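Chintase (Rhizomucor miehei, PDB 5YUQ) hydrolyses the beta-1,4-glycosidic bonds of chitin as a glycoside hydrolase family 18 chitinase, with an active site enclosed as a tunnel. Local coordinates at residues Trp11-Ile17 and Trp350-Met354; Tyr108-Pro112 and Phe154-Gln159; Asn194-Tyr198 and Asp334-Tyr338. The contacts are given in a common frame with arbitrary orientation. Residues are numbered along the deposited sequence.

A (βα)8 barrel brings together parts distant in sequence. Contact 1 lies at the closure, joining the loop after the first barrel strand to the end of the last; the other two fall between its segments in sequence. Contact 2 pairs loops following the neighbouring strands 101-105 and 144-149, on the opposite side of the chain's centre, about 31 Å from contact 1 between centres. Contact 3 packs a loop against helix 329-341, its centre about 22 Å from that of contact 1 and about 26 Å from that of contact 2. Y108 directly follows the glutamate ending the family 18 DxxDxDxE motif (here DGLNLDWE), the acid in this family, and W350 ends the last strand; both probably lie near the active site tunnel.

Contact 1: residues Trp11-Ile17 and Trp350-Met354; sequences WDLPKSI and WSLEM
E353, L352 and P14 carry most of this contact. W350 is the last residue of strand 346-350; a cis peptide leads to S351, and residues 352-354 form a 3-10 turn in which M354 N donates to S351 O (3.1 Å). Opposite it, L13 and P14 are polyproline II-like (-69/151 and -65/146), with the CA atoms of P14 and E353 only 4.4 Å apart. E353 CB lies 3.9 Å from P14 CA, and E353 CG is 3.4 Å from D12 O. E353, in its p, m rotamer, places OE1 2.8 Å from S351 OG, which donates to it; a water donates to both E353 OE1 and D12 O, 2.7 Å from each, bridging the segments. The carboxylates of D12 and E353 remain close, OD2 to OE2 4.2 Å. L352 (t, p) meets P14 through CB to CG (4.0 Å) and I17 through CD2 to CG2 (3.9 Å). W11 (p) and W350 (t) approach obliquely, CZ2 to CZ2 4.2 Å. Such a tryptophan, ending the last strand before a cis peptide, is characteristic of the family 18 TIM barrel, where it normally floors the substrate-binding cleft.

Contact 2: residues Tyr108-Pro112 and Phe154-Gln159; sequences YPNSP and FNDENQ
Both segments are irregular loops following adjacent parallel strands of the TIM barrel, and the second ends in a type I beta turn from D156 to Q159, closed by Q159 N to D156 O (3.0 Å). D156 OD1 also accepts from N158 N (2.8 Å), making an Asx turn. Left-handed backbone conformations occur at N110 (38/64) and Q159 (63/29), whose CA atoms lie 5.8 Å apart. A cis peptide precedes Y108, just past the strand that in family 18 enzymes leads to the catalytic glutamate. N110 is the residue most covered: in its t rotamer, ND2 donates to D156 O (2.9 Å) and OD1 accepts from Q159 NE2 (3.2 Å). P109 CG packs obliquely on the F154 ring, 3.8 Å from CD1, while F154 meets W218 edge-to-face beyond the contact. One water links P109 O (2.7 Å) with N155 N (2.8 Å). The most nearly linear bond is made by N155 in its m rotamer, whose ND2 donates to N110 O at 2.9 Å and 172°.

Contact 3: residues Asn194-Tyr198 and Asp334-Tyr338; sequences NAPLY and DKVDY
How a loop settles on a barrel helix can be followed from N194 to Y198, facing one side of the helical segment D334-Y338, where Y338 N bonds to D334 O (3.0 Å). The backbone N of N194 bonds to the side chain of S325, placing the start of the loop. A195 (-136/66) directs CB toward the helix, 3.9 Å from K335 CE, and A195 O accepts from K335 NZ at 2.8 Å. K335 reaches it with a largely extended chain (m, t, t, p), and its ammonium also forms a salt bridge with D327. P196, extended at -64/141, has its CB directed away. L197 (-80/-34; t, p) buries the most surface: its CA is 6.5 Å from that of K335, CD2 lies 3.7 Å from D334 O, and CD1 lies 4.1 Å from K335 CG and 3.8 Å from Y338 CG. L197 CD1 also makes an off-centre CH-pi contact, 4.3 Å from the Y338 ring centroid. Y198 (m) brings OH to 3.6 Å from Y338 CD1, the rings meeting obliquely. Y338 (t) sends its own hydroxyl to N212 of helix 211-220. The arrangement is plain (βα)8-barrel packing, a loop after strand 175-178 wedged against the helix preceding the last strand.

Contact 1: residues Trp11-Ile17 and Trp350-Met354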
loop_
_atom_site.group_PDB
_atom_site.type_symbol
_atom_site.label_atom_id
_atom_site.label_comp_id
_atom_site.label_asym_id
_atom_site.label_seq_id
_atom_site.Cartn_x
_atom_site.Cartn_y
_atom_site.Cartn_z
ATOM N N TRP A 11 2.908 -10.518 -10.960
ATOM C CA TRP A 11 2.434 -11.896 -10.888
ATOM C C TRP A 11 0.961 -12.063 -11.257
ATOM O O TRP A 11 0.462 -13.185 -11.338
ATOM C CB TRP A 11 2.684 -12.451 -9.480
ATOM C CG TRP A 11 2.036 -11.645 -8.385
ATOM C CD1 TRP A 11 0.802 -11.849 -7.849
ATOM C CD2 TRP A 11 2.595 -10.517 -7.688
ATOM N NE1 TRP A 11 0.556 -10.923 -6.862
ATOM C CE2 TRP A 11 1.640 -10.093 -6.745
ATOM C CE3 TRP A 11 3.810 -9.827 -7.773
ATOM C CZ2 TRP A 11 1.859 -9.009 -5.886
ATOM C CZ3 TRP A 11 4.025 -8.743 -6.920
ATOM C CH2 TRP A 11 3.052 -8.347 -5.997
ATOM N N ASP A 12 0.263 -10.955 -11.478
ATOM C CA ASP A 12 -1.162 -11.012 -11.797
ATOM C C ASP A 12 -1.612 -9.696 -12.420
ATOM O O ASP A 12 -2.363 -8.939 -11.804
ATOM C CB ASP A 12 -1.970 -11.313 -10.529
ATOM C CG ASP A 12 -3.388 -11.783 -10.825
ATOM O OD1 ASP A 12 -3.729 -12.019 -12.004
ATOM O OD2 ASP A 12 -4.169 -11.921 -9.865
ATOM N N LEU A 13 -1.167 -9.424 -13.647
ATOM C CA LEU A 13 -1.544 -8.186 -14.319
ATOM C C LEU A 13 -3.022 -8.209 -14.670
ATOM O O LEU A 13 -3.604 -9.283 -14.887
ATOM C CB LEU A 13 -0.708 -7.961 -15.583
ATOM C CG LEU A 13 0.765 -7.624 -15.335
ATOM C CD1 LEU A 13 1.542 -7.608 -16.645
ATOM C CD2 LEU A 13 0.905 -6.274 -14.621
ATOM N N PRO A 14 -3.649 -7.028 -14.714
ATOM C CA PRO A 14 -5.067 -7.002 -15.080
ATOM C C PRO A 14 -5.242 -7.482 -16.520
ATOM O O PRO A 14 -4.365 -7.237 -17.343
ATOM C CB PRO A 14 -5.432 -5.518 -14.984
ATOM C CG PRO A 14 -4.358 -4.893 -14.144
ATOM C CD PRO A 14 -3.115 -5.682 -14.429
ATOM N N LYS A 15 -6.340 -8.171 -16.815
ATOM C CA LYS A 15 -6.569 -8.645 -18.181
ATOM C C LYS A 15 -6.810 -7.473 -19.126
ATOM O O LYS A 15 -6.477 -7.531 -20.314
ATOM C CB LYS A 15 -7.729 -9.641 -18.222
ATOM C CG LYS A 15 -7.440 -10.934 -17.464
ATOM C CD LYS A 15 -6.084 -11.507 -17.864
ATOM C CE LYS A 15 -5.837 -12.883 -17.260
ATOM N NZ LYS A 15 -5.863 -12.883 -15.774
ATOM N N SER A 16 -7.391 -6.405 -18.584
ATOM C CA SER A 16 -7.616 -5.174 -19.334
ATOM C C SER A 16 -7.420 -3.974 -18.410
ATOM O O SER A 16 -8.048 -3.888 -17.351
ATOM C CB SER A 16 -9.027 -5.157 -19.921
ATOM O OG SER A 16 -9.307 -3.920 -20.551
ATOM N N ILE A 17 -6.545 -3.053 -18.800
ATOM C CA ILE A 17 -6.278 -1.874 -17.987
ATOM C C ILE A 17 -7.142 -0.706 -18.457
ATOM O O ILE A 17 -7.121 -0.343 -19.635
ATOM C CB ILE A 17 -4.784 -1.497 -18.044
ATOM C CG1 ILE A 17 -3.930 -2.619 -17.431
ATOM C CG2 ILE A 17 -4.527 -0.183 -17.324
ATOM C CD1 ILE A 17 -2.433 -2.358 -17.502
ATOM N N TRP A 350 -4.303 -0.167 -4.377
ATOM C CA TRP A 350 -3.690 -1.489 -4.409
ATOM C C TRP A 350 -4.783 -2.551 -4.419
ATOM O O TRP A 350 -5.510 -2.680 -3.435
ATOM C CB TRP A 350 -2.800 -1.730 -3.172
ATOM C CG TRP A 350 -2.180 -3.090 -3.247
ATOM C CD1 TRP A 350 -2.763 -4.286 -2.909
ATOM C CD2 TRP A 350 -0.890 -3.401 -3.758
ATOM N NE1 TRP A 350 -1.895 -5.319 -3.167
ATOM C CE2 TRP A 350 -0.734 -4.799 -3.686
ATOM C CE3 TRP A 350 0.167 -2.629 -4.253
ATOM C CZ2 TRP A 350 0.431 -5.439 -4.104
ATOM C CZ3 TRP A 350 1.318 -3.263 -4.666
ATOM C CH2 TRP A 350 1.444 -4.652 -4.591
ATOM N N SER A 351 -4.925 -3.322 -5.498
ATOM C CA SER A 351 -4.242 -3.135 -6.772
ATOM C C SER A 351 -5.269 -3.391 -7.883
ATOM O O SER A 351 -6.350 -3.942 -7.636
ATOM C CB SER A 351 -3.040 -4.079 -6.894
ATOM O OG SER A 351 -3.441 -5.422 -6.660
ATOM N N LEU A 352 -4.927 -2.991 -9.103
ATOM C CA LEU A 352 -5.912 -2.816 -10.167
ATOM C C LEU A 352 -6.657 -4.080 -10.575
ATOM O O LEU A 352 -7.839 -4.022 -10.922
ATOM C CB LEU A 352 -5.235 -2.172 -11.384
ATOM C CG LEU A 352 -6.168 -1.708 -12.496
ATOM C CD1 LEU A 352 -7.211 -0.751 -11.948
ATOM C CD2 LEU A 352 -5.366 -1.043 -13.605
ATOM N N GLU A 353 -5.984 -5.224 -10.521
ATOM C CA GLU A 353 -6.599 -6.453 -11.011
ATOM C C GLU A 353 -7.707 -6.939 -10.080
ATOM O O GLU A 353 -8.467 -7.835 -10.430
ATOM C CB GLU A 353 -5.535 -7.537 -11.235
ATOM C CG GLU A 353 -5.201 -8.386 -10.012
ATOM C CD GLU A 353 -4.425 -7.652 -8.941
ATOM O OE1 GLU A 353 -3.958 -6.508 -9.164
ATOM O OE2 GLU A 353 -4.257 -8.237 -7.849
ATOM N N MET A 354 -7.803 -6.322 -8.928
ATOM C CA MET A 354 -8.777 -6.714 -7.921
ATOM C C MET A 354 -10.185 -6.185 -8.140
ATOM O O MET A 354 -11.089 -6.649 -7.553
ATOM C CB MET A 354 -8.327 -6.319 -6.488
ATOM C CG MET A 354 -6.997 -6.869 -6.108
ATOM S SD MET A 354 -6.639 -6.161 -4.425
ATOM C CE MET A 354 -5.119 -7.069 -4.014
HETATM O O HOH W 1 -2.294 -6.288 -11.274
#

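Contact 2: residues Tyr108-Pro112 and Phe154-Gln159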
loop_
_atom_site.group_PDB
_atom_site.type_symbol
_atom_site.label_atom_id
_atom_site.label_comp_id
_atom_site.label_asym_id
_atom_site.label_seq_id
_atom_site.Cartn_x
_atom_site.Cartn_y
_atom_site.Cartn_z
ATOM N N TYR A 108 10.523 -1.645 6.014
ATOM C CA TYR A 108 10.489 -0.189 6.164
ATOM C C TYR A 108 11.850 0.273 6.666
ATOM O O TYR A 108 12.602 -0.522 7.228
ATOM C CB TYR A 108 9.451 0.204 7.221
ATOM C CG TYR A 108 8.076 -0.346 6.977
ATOM C CD1 TYR A 108 7.162 0.344 6.195
ATOM C CD2 TYR A 108 7.682 -1.563 7.527
ATOM C CE1 TYR A 108 5.901 -0.157 5.961
ATOM C CE2 TYR A 108 6.422 -2.076 7.293
ATOM C CZ TYR A 108 5.533 -1.364 6.513
ATOM O OH TYR A 108 4.271 -1.857 6.277
ATOM N N PRO A 109 12.181 1.561 6.477
ATOM C CA PRO A 109 13.434 2.050 7.057
ATOM C C PRO A 109 13.510 1.818 8.567
ATOM O O PRO A 109 12.545 2.106 9.285
ATOM C CB PRO A 109 13.385 3.552 6.775
ATOM C CG PRO A 109 12.565 3.663 5.519
ATOM C CD PRO A 109 11.532 2.568 5.612
ATOM N N ASN A 110 14.652 1.293 9.012
ATOM C CA ASN A 110 14.964 1.047 10.430
ATOM C C ASN A 110 13.787 0.551 11.261
ATOM O O ASN A 110 13.331 1.220 12.188
ATOM C CB ASN A 110 15.607 2.281 11.074
ATOM C CG ASN A 110 16.259 1.947 12.390
ATOM O OD1 ASN A 110 16.560 0.777 12.652
ATOM N ND2 ASN A 110 16.461 2.951 13.240
ATOM N N SER A 111 13.294 -0.630 10.919
ATOM C CA SER A 111 12.104 -1.158 11.564
ATOM C C SER A 111 12.246 -2.650 11.775
ATOM O O SER A 111 12.707 -3.351 10.883
ATOM C CB SER A 111 10.879 -0.885 10.691
ATOM O OG SER A 111 9.700 -1.388 11.292
ATOM N N PRO A 112 11.875 -3.132 12.969
ATOM C CA PRO A 112 11.828 -4.572 13.239
ATOM C C PRO A 112 10.524 -5.141 12.711
ATOM O O PRO A 112 10.291 -6.348 12.774
ATOM C CB PRO A 112 11.824 -4.633 14.766
ATOM C CG PRO A 112 11.104 -3.396 15.164
ATOM C CD PRO A 112 11.556 -2.341 14.171
ATOM N N PHE A 154 8.705 8.107 8.482
ATOM C CA PHE A 154 9.816 7.161 8.566
ATOM C C PHE A 154 10.522 7.186 9.916
ATOM O O PHE A 154 10.701 8.252 10.518
ATOM C CB PHE A 154 10.855 7.487 7.503
ATOM C CG PHE A 154 10.354 7.358 6.095
ATOM C CD1 PHE A 154 9.729 6.195 5.666
ATOM C CD2 PHE A 154 10.532 8.400 5.193
ATOM C CE1 PHE A 154 9.280 6.084 4.348
ATOM C CE2 PHE A 154 10.097 8.293 3.886
ATOM C CZ PHE A 154 9.479 7.136 3.463
ATOM N N ASN A 155 10.931 6.007 10.370
ATOM C CA ASN A 155 11.621 5.869 11.651
ATOM C C ASN A 155 12.948 6.598 11.725
ATOM O O ASN A 155 13.738 6.592 10.781
ATOM C CB ASN A 155 11.872 4.399 11.970
ATOM C CG ASN A 155 10.623 3.670 12.392
ATOM O OD1 ASN A 155 9.570 4.278 12.606
ATOM N ND2 ASN A 155 10.732 2.354 12.535
ATOM N N ASP A 156 13.205 7.197 12.882
ATOM C CA ASP A 156 14.487 7.840 13.110
ATOM C C ASP A 156 15.518 6.825 13.593
ATOM O O ASP A 156 15.309 5.609 13.490
ATOM C CB ASP A 156 14.352 9.024 14.074
ATOM C CG ASP A 156 13.913 8.617 15.466
ATOM O OD1 ASP A 156 14.018 7.430 15.842
ATOM O OD2 ASP A 156 13.469 9.517 16.211
ATOM N N GLU A 157 16.620 7.335 14.126
ATOM C CA GLU A 157 17.731 6.497 14.560
ATOM C C GLU A 157 17.349 5.568 15.707
ATOM O O GLU A 157 18.019 4.567 15.941
ATOM C CB GLU A 157 18.925 7.370 14.982
ATOM C CG GLU A 157 19.524 8.256 13.887
ATOM C CD GLU A 157 18.782 9.572 13.694
ATOM O OE1 GLU A 157 17.740 9.798 14.367
ATOM O OE2 GLU A 157 19.251 10.385 12.857
ATOM N N ASN A 158 16.267 5.894 16.409
ATOM C CA ASN A 158 15.820 5.100 17.552
ATOM C C ASN A 158 14.567 4.297 17.244
ATOM O O ASN A 158 13.869 3.828 18.152
ATOM C CB ASN A 158 15.589 6.014 18.757
ATOM C CG ASN A 158 16.831 6.790 19.130
ATOM O OD1 ASN A 158 16.803 8.017 19.273
ATOM N ND2 ASN A 158 17.943 6.076 19.268
ATOM N N GLN A 159 14.293 4.147 15.947
ATOM C CA GLN A 159 13.130 3.403 15.458
ATOM C C GLN A 159 11.813 4.031 15.887
ATOM O O GLN A 159 10.807 3.344 16.035
ATOM C CB GLN A 159 13.193 1.922 15.867
ATOM C CG GLN A 159 14.408 1.169 15.343
ATOM C CD GLN A 159 14.268 -0.332 15.504
ATOM O OE1 GLN A 159 13.413 -0.812 16.253
ATOM N NE2 GLN A 159 15.096 -1.082 14.789
HETATM O O HOH W 2 10.441 3.686 8.801
HETATM O O HOH W 3 17.533 2.048 16.278
HETATM O O HOH W 4 9.069 0.151 13.253
#

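Contact 3: residues Asn194-Tyr198 and Asp334-Tyr338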
loop_
_atom_site.group_PDB
_atom_site.type_symbol
_atom_site.label_atom_id
_atom_site.label_comp_id
_atom_site.label_asym_id
_atom_site.label_seq_id
_atom_site.Cartn_x
_atom_site.Cartn_y
_atom_site.Cartn_z
ATOM N N ASN A 194 -9.698 -2.571 7.843
ATOM C CA ASN A 194 -8.503 -2.749 7.033
ATOM C C ASN A 194 -7.932 -1.393 6.657
ATOM O O ASN A 194 -6.725 -1.152 6.723
ATOM C CB ASN A 194 -8.874 -3.516 5.759
ATOM C CG ASN A 194 -7.700 -3.710 4.832
ATOM O OD1 ASN A 194 -6.583 -3.986 5.269
ATOM N ND2 ASN A 194 -7.949 -3.575 3.534
ATOM N N ALA A 195 -8.828 -0.510 6.239
ATOM C CA ALA A 195 -8.440 0.808 5.767
ATOM C C ALA A 195 -9.370 1.849 6.360
ATOM O O ALA A 195 -10.126 2.492 5.641
ATOM C CB ALA A 195 -8.491 0.845 4.262
ATOM N N PRO A 196 -9.313 2.025 7.686
ATOM C CA PRO A 196 -10.205 3.011 8.294
ATOM C C PRO A 196 -9.876 4.406 7.805
ATOM O O PRO A 196 -8.695 4.731 7.647
ATOM C CB PRO A 196 -9.884 2.907 9.783
ATOM C CG PRO A 196 -8.482 2.367 9.845
ATOM C CD PRO A 196 -8.345 1.466 8.650
ATOM N N LEU A 197 -10.896 5.218 7.560
ATOM C CA LEU A 197 -10.652 6.611 7.214
ATOM C C LEU A 197 -10.379 7.390 8.490
ATOM O O LEU A 197 -9.568 8.315 8.503
ATOM C CB LEU A 197 -11.849 7.185 6.462
ATOM C CG LEU A 197 -11.710 8.647 6.032
ATOM C CD1 LEU A 197 -10.483 8.838 5.167
ATOM C CD2 LEU A 197 -12.966 9.058 5.280
ATOM N N TYR A 198 -11.041 6.990 9.569
ATOM C CA TYR A 198 -10.821 7.597 10.881
ATOM C C TYR A 198 -10.584 6.552 11.957
ATOM O O TYR A 198 -10.996 5.393 11.821
ATOM C CB TYR A 198 -12.023 8.455 11.294
ATOM C CG TYR A 198 -12.348 9.562 10.335
ATOM C CD1 TYR A 198 -11.613 10.740 10.346
ATOM C CD2 TYR A 198 -13.384 9.443 9.426
ATOM C CE1 TYR A 198 -11.903 11.760 9.475
ATOM C CE2 TYR A 198 -13.679 10.464 8.549
ATOM C CZ TYR A 198 -12.933 11.621 8.582
ATOM O OH TYR A 198 -13.216 12.648 7.713
ATOM N N ASP A 334 -15.868 8.118 0.091
ATOM C CA ASP A 334 -15.644 8.895 1.305
ATOM C C ASP A 334 -14.172 9.233 1.499
ATOM O O ASP A 334 -13.829 10.322 1.962
ATOM C CB ASP A 334 -16.203 8.150 2.523
ATOM C CG ASP A 334 -17.705 8.090 2.517
ATOM O OD1 ASP A 334 -18.345 8.873 1.779
ATOM O OD2 ASP A 334 -18.264 7.244 3.253
ATOM N N LYS A 335 -13.307 8.297 1.125
ATOM C CA LYS A 335 -11.868 8.537 1.134
ATOM C C LYS A 335 -11.484 9.612 0.125
ATOM O O LYS A 335 -10.643 10.464 0.417
ATOM C CB LYS A 335 -11.117 7.229 0.857
ATOM C CG LYS A 335 -11.113 6.272 2.048
ATOM C CD LYS A 335 -10.670 4.873 1.645
ATOM C CE LYS A 335 -10.418 3.995 2.865
ATOM N NZ LYS A 335 -11.678 3.515 3.533
ATOM N N VAL A 336 -12.105 9.582 -1.053
ATOM C CA VAL A 336 -11.834 10.596 -2.072
ATOM C C VAL A 336 -12.293 11.968 -1.599
ATOM O O VAL A 336 -11.567 12.954 -1.756
ATOM C CB VAL A 336 -12.505 10.243 -3.411
ATOM C CG1 VAL A 336 -12.477 11.436 -4.363
ATOM C CG2 VAL A 336 -11.817 9.040 -4.040
ATOM N N ASP A 337 -13.482 12.025 -0.997
ATOM C CA ASP A 337 -14.009 13.281 -0.469
ATOM C C ASP A 337 -13.039 13.856 0.560
ATOM O O ASP A 337 -12.754 15.057 0.569
ATOM C CB ASP A 337 -15.390 13.075 0.178
ATOM C CG ASP A 337 -16.465 12.646 -0.817
ATOM O OD1 ASP A 337 -16.334 12.907 -2.029
ATOM O OD2 ASP A 337 -17.462 12.041 -0.364
ATOM N N TYR A 338 -12.529 12.985 1.424
ATOM C CA TYR A 338 -11.547 13.385 2.414
ATOM C C TYR A 338 -10.271 13.919 1.762
ATOM O O TYR A 338 -9.737 14.961 2.160
ATOM C CB TYR A 338 -11.204 12.205 3.328
ATOM C CG TYR A 338 -10.101 12.545 4.295
ATOM C CD1 TYR A 338 -10.380 13.158 5.507
ATOM C CD2 TYR A 338 -8.770 12.270 3.991
ATOM C CE1 TYR A 338 -9.359 13.492 6.400
ATOM C CE2 TYR A 338 -7.752 12.594 4.871
ATOM C CZ TYR A 338 -8.052 13.203 6.069
ATOM O OH TYR A 338 -7.033 13.531 6.930
#